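Local coordinates for F420-dependent methylenetetrahydromethanopterin dehydrogenase (Methanopyrus kandleri, PDB 1QV9), which catalyses the reversible reduction of methenyl-tetrahydromethanopterin to methylene-tetrahydromethanopterin with reduced coenzyme F420 as hydride donor, a step of methanogenesis from carbon dioxide, at the interface of chains A and B and the interface of chains A and C. Residues are numbered along the deposited sequence; one frame, centred on the assembly and turned at random. Chains: chain A/B/C, F420-dependent methylenetetrahydromethanopterin dehydrogenase.

Contact 1: the interface of chains A and B. Residues chain A 18-19, 138, 141-142, 145-146; chain B 18-19, 138, 141-142, 145-146.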
# COMPACT_ATOMS: atom_id res chain seq x y z
N MSE A 18 19.02 21.64 6.92
CA MSE A 18 18.96 20.75 8.08
C MSE A 18 20.11 19.75 8.01
O MSE A 18 20.85 19.56 8.98
CB MSE A 18 17.66 19.92 8.13
CG MSE A 18 16.40 20.66 8.55
SE MSE A 18 14.90 19.45 8.94
CE MSE A 18 15.86 18.11 9.93
N MSE A 19 20.24 19.12 6.84
CA MSE A 19 21.22 18.06 6.60
C MSE A 19 22.60 18.37 6.03
O MSE A 19 23.50 17.53 6.16
CB MSE A 19 20.60 17.00 5.67
CG MSE A 19 19.62 16.00 6.32
SE MSE A 19 20.60 14.58 7.10
CE MSE A 19 19.50 14.11 8.60
N ALA A 138 7.15 18.89 11.61
CA ALA A 138 8.12 17.76 11.62
C ALA A 138 7.72 16.68 10.62
O ALA A 138 8.60 16.11 9.94
CB ALA A 138 8.24 17.16 13.04
N ASN A 141 8.70 17.95 7.19
CA ASN A 141 10.15 17.86 7.01
C ASN A 141 10.60 16.41 6.84
O ASN A 141 11.58 16.17 6.12
CB ASN A 141 10.89 18.55 8.14
CG ASN A 141 10.96 20.03 7.88
OD1 ASN A 141 10.14 20.80 8.38
ND2 ASN A 141 11.91 20.43 7.05
N ALA A 142 9.94 15.47 7.51
CA ALA A 142 10.30 14.04 7.32
C ALA A 142 10.04 13.64 5.87
O ALA A 142 10.85 12.95 5.25
CB ALA A 142 9.46 13.15 8.27
N MSE A 145 12.64 15.39 3.62
CA MSE A 145 13.98 14.76 3.77
C MSE A 145 14.02 13.46 2.99
O MSE A 145 15.04 13.14 2.32
CB MSE A 145 14.27 14.50 5.26
CG MSE A 145 15.67 13.97 5.47
SE MSE A 145 16.00 13.78 7.40
CE MSE A 145 15.67 15.65 7.89
N LYS A 146 12.95 12.67 3.05
CA LYS A 146 12.93 11.40 2.30
C LYS A 146 13.03 11.70 0.80
O LYS A 146 13.75 11.03 0.05
CB LYS A 146 11.62 10.64 2.62
CG LYS A 146 11.36 9.41 1.79
CD LYS A 146 12.52 8.44 1.85
CE LYS A 146 12.16 7.16 1.12
NZ LYS A 146 13.28 6.20 1.08
N MSE B 18 17.75 17.08 16.47
CA MSE B 18 17.60 17.75 15.17
C MSE B 18 16.50 18.79 15.27
O MSE B 18 16.67 19.95 14.89
CB MSE B 18 17.20 16.78 14.04
CG MSE B 18 18.29 15.87 13.51
SE MSE B 18 17.78 14.97 11.84
CE MSE B 18 16.96 16.45 10.95
N MSE B 19 15.35 18.35 15.80
CA MSE B 19 14.14 19.17 15.89
C MSE B 19 13.82 19.99 17.14
O MSE B 19 13.01 20.91 17.06
CB MSE B 19 12.90 18.28 15.64
CG MSE B 19 12.60 17.93 14.18
SE MSE B 19 11.60 19.33 13.39
CE MSE B 19 12.19 19.26 11.56
N ALA B 138 20.25 9.96 5.81
CA ALA B 138 19.11 10.91 5.69
C ALA B 138 17.78 10.17 5.60
O ALA B 138 16.77 10.61 6.20
CB ALA B 138 19.29 11.84 4.47
N ASN B 141 16.90 9.01 9.09
CA ASN B 141 16.44 10.14 9.90
C ASN B 141 15.05 10.60 9.47
O ASN B 141 14.28 11.06 10.33
CB ASN B 141 17.44 11.28 9.88
CG ASN B 141 18.54 11.03 10.87
OD1 ASN B 141 19.60 10.51 10.53
ND2 ASN B 141 18.25 11.33 12.13
N ALA B 142 14.73 10.51 8.18
CA ALA B 142 13.37 10.88 7.73
C ALA B 142 12.35 9.94 8.37
O ALA B 142 11.30 10.36 8.83
CB ALA B 142 13.27 10.79 6.19
N MSE B 145 12.15 10.71 12.14
CA MSE B 145 11.43 11.98 12.38
C MSE B 145 9.92 11.76 12.24
O MSE B 145 9.11 12.29 13.05
CB MSE B 145 11.90 13.05 11.38
CG MSE B 145 11.28 14.40 11.67
SE MSE B 145 12.03 15.73 10.43
CE MSE B 145 13.90 15.50 10.92
N LYS B 146 9.51 10.99 11.23
CA LYS B 146 8.08 10.72 11.06
C LYS B 146 7.55 9.97 12.29
O LYS B 146 6.46 10.26 12.80
CB LYS B 146 7.87 9.88 9.78
CG LYS B 146 6.47 9.37 9.55
CD LYS B 146 5.45 10.48 9.58
CE LYS B 146 4.08 9.95 9.21
NZ LYS B 146 3.03 10.97 9.30
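Helix 134-150 of chain A crosses helix 134-150 of chain B, and the short helices 15-19 of both chains close one side of the crossing around a two-fold axis, so that contacts between unlike residues occur twice. The patch is apolar: no nitrogen or oxygen of one chain comes within bonding distance of the other. Small residues let the long helices approach. The methyl CB of A:Ala142 sits 3.4 Å from the backbone O of B:Ala142, and alanine fits because its side chain ends there. Beside it A:Met145, a selenomethionine like the other methionines here, points CG anti to its backbone N (chi1 -175°) and runs extended to SE before bending at the last torsion. Its selenium thereby lies against the partner backbone between B:Ala138 and B:Ala142, 3.5 Å from the carbonyl O of B:Ala138, while its CE meets CE of B:Met145 at 3.5 Å, the two side chains crossing at about a right angle. Flexible, polarisable side chains suit such a seam because they can bend to fill it. A:Met18 comes from helix 15-19, its CG anti to the carbonyl carbon (chi1 -76°), and reaches B:Met145 tip to tip. The two Met18 methyls are modelled too near each other to be read literally. Further out, A:Met19, bent at chi2 and chi3, crosses B:Asn141 obliquely and touches mainly its CB, the amide just behind, with CE 3.7 Å from that CB.

Contact 2: the interface of chains A and C. Residues chain A 235-236, 239-240, 242-243; chain C 201-202, 205, 247, 250.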
# COMPACT_ATOMS: atom_id res chain seq x y z
N ALA A 235 -3.06 22.68 3.45
CA ALA A 235 -3.09 21.25 3.80
C ALA A 235 -2.88 20.42 2.56
O ALA A 235 -2.25 19.35 2.61
CB ALA A 235 -4.41 20.87 4.44
N SER A 236 -3.41 20.88 1.42
CA SER A 236 -3.25 20.12 0.19
C SER A 236 -1.77 20.06 -0.24
O SER A 236 -1.35 19.07 -0.82
CB SER A 236 -4.14 20.70 -0.93
OG SER A 236 -3.58 21.86 -1.49
N GLU A 239 -0.29 17.18 1.64
CA GLU A 239 -0.68 15.89 1.07
C GLU A 239 0.17 15.61 -0.18
O GLU A 239 0.52 14.46 -0.44
CB GLU A 239 -2.18 15.82 0.71
CG GLU A 239 -3.12 16.00 1.90
CD GLU A 239 -3.15 14.81 2.88
OE1 GLU A 239 -3.59 15.04 4.04
OE2 GLU A 239 -2.77 13.68 2.47
N MSE A 240 0.47 16.64 -0.98
CA MSE A 240 1.31 16.45 -2.17
C MSE A 240 2.69 15.95 -1.76
O MSE A 240 3.21 15.02 -2.40
CB MSE A 240 1.47 17.77 -2.92
CG MSE A 240 0.16 18.17 -3.52
SE MSE A 240 0.27 20.04 -4.21
CE MSE A 240 1.51 19.72 -5.66
N ARG A 242 3.60 14.37 0.91
CA ARG A 242 3.55 12.99 1.42
C ARG A 242 3.58 12.01 0.23
O ARG A 242 4.25 10.96 0.28
CB ARG A 242 2.29 12.80 2.28
CG ARG A 242 1.95 11.35 2.64
CD ARG A 242 0.85 11.40 3.70
NE ARG A 242 0.40 10.05 4.07
CZ ARG A 242 -0.52 9.36 3.40
NH1 ARG A 242 -0.87 8.13 3.80
NH2 ARG A 242 -1.13 9.88 2.33
N LYS A 243 2.90 12.32 -0.88
CA LYS A 243 2.94 11.43 -2.05
C LYS A 243 4.28 11.49 -2.79
O LYS A 243 4.70 10.51 -3.40
CB LYS A 243 1.80 11.75 -3.03
CG LYS A 243 0.45 11.27 -2.45
CD LYS A 243 0.52 9.77 -2.07
CE LYS A 243 -0.83 9.16 -1.70
NZ LYS A 243 -1.35 9.76 -0.47
N VAL C 201 -9.07 17.77 0.87
CA VAL C 201 -7.68 18.21 0.70
C VAL C 201 -6.86 17.20 -0.14
O VAL C 201 -6.02 17.62 -0.95
CB VAL C 201 -7.04 18.48 2.06
CG1 VAL C 201 -5.53 18.65 1.93
CG2 VAL C 201 -7.67 19.77 2.66
N LYS C 202 -7.09 15.90 0.03
CA LYS C 202 -6.39 14.93 -0.82
C LYS C 202 -6.86 15.05 -2.29
O LYS C 202 -6.06 14.90 -3.24
CB LYS C 202 -6.63 13.52 -0.29
CG LYS C 202 -5.86 13.21 1.03
CD LYS C 202 -6.35 11.88 1.61
CE LYS C 202 -5.75 11.57 2.99
NZ LYS C 202 -4.26 11.27 2.93
N ALA C 205 -5.16 18.03 -3.76
CA ALA C 205 -3.78 17.69 -4.14
C ALA C 205 -3.75 16.83 -5.42
O ALA C 205 -2.86 17.01 -6.26
CB ALA C 205 -3.10 16.92 -2.96
N LEU C 247 -4.20 9.36 -4.82
CA LEU C 247 -4.71 10.33 -3.84
C LEU C 247 -6.22 10.39 -3.98
O LEU C 247 -6.93 10.49 -2.97
CB LEU C 247 -4.16 11.74 -4.12
CG LEU C 247 -2.88 12.10 -3.39
CD1 LEU C 247 -2.20 13.28 -4.13
CD2 LEU C 247 -3.21 12.38 -1.87
N GLU C 250 -7.62 7.46 -2.29
CA GLU C 250 -7.52 7.62 -0.84
C GLU C 250 -8.65 8.53 -0.33
O GLU C 250 -9.21 8.29 0.76
CB GLU C 250 -6.19 8.27 -0.49
CG GLU C 250 -5.44 7.64 0.61
CD GLU C 250 -4.00 8.14 0.64
OE1 GLU C 250 -3.79 9.31 1.01
OE2 GLU C 250 -3.10 7.37 0.27
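In this member of the MTD family, a helix-bundle contact brings helix 227-257 of chain A against helices 197-223 and 227-257 of chain C. The ionic part centres on C:Glu250, whose extended chain beyond CG carries the carboxylate to the tips of A:Arg242 and A:Lys243. Its OE1 is shared by A:Arg242 NH2 at 3.0 Å and A:Lys243 NZ at 2.9 Å. C:Lys202 NZ, from its own chain, meets OE1 2.8 Å away on the anti lone pair, directed away from OE2, whereas both chain A donors arrive from above the carboxylate plane; the guanidinium, turned 69° from that plane, presents its edge. So many positive neighbours would be expected to keep the carboxylate ionised. C:Lys202, bent at chi4, also gives a hydrogen bond and salt bridge to OE2 of A:Glu239 at 2.9 Å, linking the two acids through one ammonium. An alanine in place of C:Glu250 would remove the shared acceptor and would probably leave A:Arg242 and A:Lys243 without this partner and C:Lys202 with A:Glu239 alone among the acids here, the positive charges less well balanced.

Apolar packing flanks the charges. Lysine suits its place by its long aliphatic stem: CG of A:Lys243 rests 3.6 Å from CG of C:Leu247. C:Val201, with CG1 anti to its backbone N (chi1 168°), directs that branch at the backbone of A:Ala235 and A:Ser236. The small C:Ala205 lets the helices come near, its CB 3.5 Å from CG of A:Met240.

The C-alpha centres of contact 1 and contact 2 lie about 19 Å apart, and chain A takes part in both. In the patches described they share no residue of chain A: contact 1 uses helices 15-19 and 134-150, contact 2 helix 227-257, although by two-fold symmetry helix 197-223 of chain A also meets chain C. One subunit can therefore hold two partners at once, as a trimer of dimers requires. Contact 1 is apolar and rich in methionine, contact 2 mixes salt bridges with aliphatic packing, a difference that would help keep the two pairings distinct. These patches alone do not show which lies within the dimer.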